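Local coordinates for protein MHC class I antigen (Anolis carolinensis, PDB 7CPO) that probably presents peptides on the cell surface to T lymphocytes, as the heavy chain of a reptilian MHC class I complex with beta2-microglobulin, at residues P47-P50 against W51-K54. Sequence-based numbering, arbitrary orientation.
Sequences PKVP and WISK
Pro47 packs against Ile52, CB of the proline lying 3.5 Å from CG2 of the isoleucine, where the chain leaves edge strand 44-47. The backbone of Lys48 is still hydrogen-bonded to Phe35 of strand 33-39, and Val49 then makes the main side-chain contact. Its CG2 methyl sits over one face of the Trp51 indole, 3.5 Å from the centroid of the five-membered ring and 15° off the ring normal, a CH-pi contact in which the methyl lies closest to NE1 and CE2, at 3.4 Å from each. The two side chains run alongside each other in the same direction; Trp51 CG stands between its own backbone N and carbonyl carbon (chi1 54°), which folds the indole back beside the valine. Ile52 CG2 also lies 3.3 Å from the carbonyl O of Val49. At Pro50 the carbonyl O accepts a hydrogen bond of 2.8 Å from a water that also hydrogen-bonds to Ser53 OG and links the two residues. Within the 3-10 turn, Lys54 N donates to Trp51 O at 3.1 Å. The stretch belongs to the loop joining strand 44-47 to the long alpha1 helix 62-87 of the MHC platform. Val49 and Ile52 rest on Phe35, and Gln33 of the same strand accepts a hydrogen bond from Trp51 NE1, while the indole reaches Tyr173 and Tyr176 of helix 152-176 and Leu181 of helix 178-181, tying the loop to the end of the alpha2 helical region.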
ATOM      1  N   PRO A  47      -8.340  16.116  -2.536  1.00 15.71           N
ATOM      2  CA  PRO A  47      -8.783  15.374  -1.358  1.00 14.89           C
ATOM      3  C   PRO A  47      -9.298  14.004  -1.757  1.00 17.91           C
ATOM      4  O   PRO A  47      -9.929  13.838  -2.803  1.00 23.56           O
ATOM      5  CB  PRO A  47      -9.912  16.242  -0.791  1.00 17.57           C
ATOM      6  CG  PRO A  47     -10.411  16.990  -1.945  1.00 16.88           C
ATOM      7  CD  PRO A  47      -9.201  17.276  -2.810  1.00 18.75           C
ATOM      8  N   LYS A  48      -9.029  13.022  -0.906  1.00 15.72           N
ATOM      9  CA  LYS A  48      -9.463  11.655  -1.135  1.00 18.09           C
ATOM     10  C   LYS A  48     -10.427  11.156  -0.076  1.00 18.29           C
ATOM     11  O   LYS A  48     -10.885  10.016  -0.174  1.00 20.92           O
ATOM     12  CB  LYS A  48      -8.246  10.718  -1.189  1.00 18.96           C
ATOM     13  CG  LYS A  48      -7.307  11.034  -2.339  1.00 22.74           C
ATOM     14  CD  LYS A  48      -7.984  10.796  -3.697  1.00 28.73           C
ATOM     15  CE  LYS A  48      -8.047   9.298  -4.017  1.00 26.68           C
ATOM     16  NZ  LYS A  48      -8.743   9.057  -5.303  1.00 31.52           N
ATOM     17  N   VAL A  49     -10.709  11.961   0.946  1.00 18.77           N
ATOM     18  CA  VAL A  49     -11.608  11.593   2.040  1.00 19.56           C
ATOM     19  C   VAL A  49     -12.336  12.857   2.489  1.00 18.08           C
ATOM     20  O   VAL A  49     -11.862  13.967   2.266  1.00 23.36           O
ATOM     21  CB  VAL A  49     -10.850  10.955   3.234  1.00 20.60           C
ATOM     22  CG1 VAL A  49     -10.173   9.674   2.819  1.00 18.19           C
ATOM     23  CG2 VAL A  49      -9.828  11.920   3.838  1.00 18.28           C
ATOM     24  N   PRO A  50     -13.501  12.698   3.120  1.00 20.76           N
ATOM     25  CA  PRO A  50     -14.292  13.901   3.435  1.00 28.23           C
ATOM     26  C   PRO A  50     -13.657  14.787   4.494  1.00 21.75           C
ATOM     27  O   PRO A  50     -13.874  16.003   4.493  1.00 29.21           O
ATOM     28  CB  PRO A  50     -15.632  13.318   3.925  1.00 24.73           C
ATOM     29  CG  PRO A  50     -15.684  11.953   3.365  1.00 23.01           C
ATOM     30  CD  PRO A  50     -14.261  11.466   3.377  1.00 26.59           C
ATOM     31  N   TRP A  51     -12.882  14.226   5.402  1.00 18.45           N
ATOM     32  CA  TRP A  51     -12.506  14.990   6.578  1.00 20.60           C
ATOM     33  C   TRP A  51     -11.379  15.981   6.313  1.00 27.23           C
ATOM     34  O   TRP A  51     -11.224  16.934   7.087  1.00 28.28           O
ATOM     35  CB  TRP A  51     -12.138  14.040   7.727  1.00 15.97           C
ATOM     36  CG  TRP A  51     -11.081  12.972   7.456  1.00 20.97           C
ATOM     37  CD1 TRP A  51     -11.297  11.626   7.276  1.00 23.97           C
ATOM     38  CD2 TRP A  51      -9.648  13.151   7.410  1.00 17.02           C
ATOM     39  NE1 TRP A  51     -10.093  10.964   7.114  1.00 21.84           N
ATOM     40  CE2 TRP A  51      -9.070  11.875   7.187  1.00 20.58           C
ATOM     41  CE3 TRP A  51      -8.800  14.266   7.516  1.00 21.02           C
ATOM     42  CZ2 TRP A  51      -7.681  11.687   7.062  1.00 14.21           C
ATOM     43  CZ3 TRP A  51      -7.410  14.074   7.402  1.00 14.62           C
ATOM     44  CH2 TRP A  51      -6.874  12.792   7.183  1.00 16.10           C
ATOM     45  N   ILE A  52     -10.611  15.812   5.230  1.00 28.97           N
ATOM     46  CA  ILE A  52      -9.485  16.719   4.993  1.00 24.82           C
ATOM     47  C   ILE A  52      -9.954  18.121   4.609  1.00 24.79           C
ATOM     48  O   ILE A  52      -9.182  19.081   4.751  1.00 24.88           O
ATOM     49  CB  ILE A  52      -8.509  16.123   3.949  1.00 18.81           C
ATOM     50  CG1 ILE A  52      -7.232  16.961   3.818  1.00 16.94           C
ATOM     51  CG2 ILE A  52      -9.191  15.931   2.587  1.00 16.64           C
ATOM     52  CD1 ILE A  52      -6.543  17.260   5.107  1.00 14.46           C
ATOM     53  N   SER A  53     -11.213  18.292   4.185  1.00 22.89           N
ATOM     54  CA  SER A  53     -11.665  19.651   3.890  1.00 25.71           C
ATOM     55  C   SER A  53     -11.746  20.514   5.144  1.00 24.00           C
ATOM     56  O   SER A  53     -11.794  21.744   5.040  1.00 27.15           O
ATOM     57  CB  SER A  53     -13.016  19.648   3.175  1.00 25.22           C
ATOM     58  OG  SER A  53     -14.038  19.131   4.005  1.00 34.49           O
ATOM     59  N   LYS A  54     -11.730  19.911   6.329  1.00 20.11           N
ATOM     60  CA  LYS A  54     -11.698  20.714   7.542  1.00 18.54           C
ATOM     61  C   LYS A  54     -10.454  21.602   7.619  1.00 20.72           C
ATOM     62  O   LYS A  54     -10.433  22.567   8.397  1.00 18.52           O
ATOM     63  CB  LYS A  54     -11.763  19.806   8.764  1.00 24.57           C
ATOM     64  CG  LYS A  54     -13.046  19.012   8.912  1.00 16.04           C
ATOM     65  CD  LYS A  54     -12.962  18.206  10.214  1.00 19.33           C
ATOM     66  CE  LYS A  54     -14.143  17.286  10.366  1.00 21.05           C
ATOM     67  NZ  LYS A  54     -13.975  16.363  11.507  1.00 33.53           N
TER
HETATM   68  O   HOH W   1     -15.675  17.551   3.080  1.00 13.00           O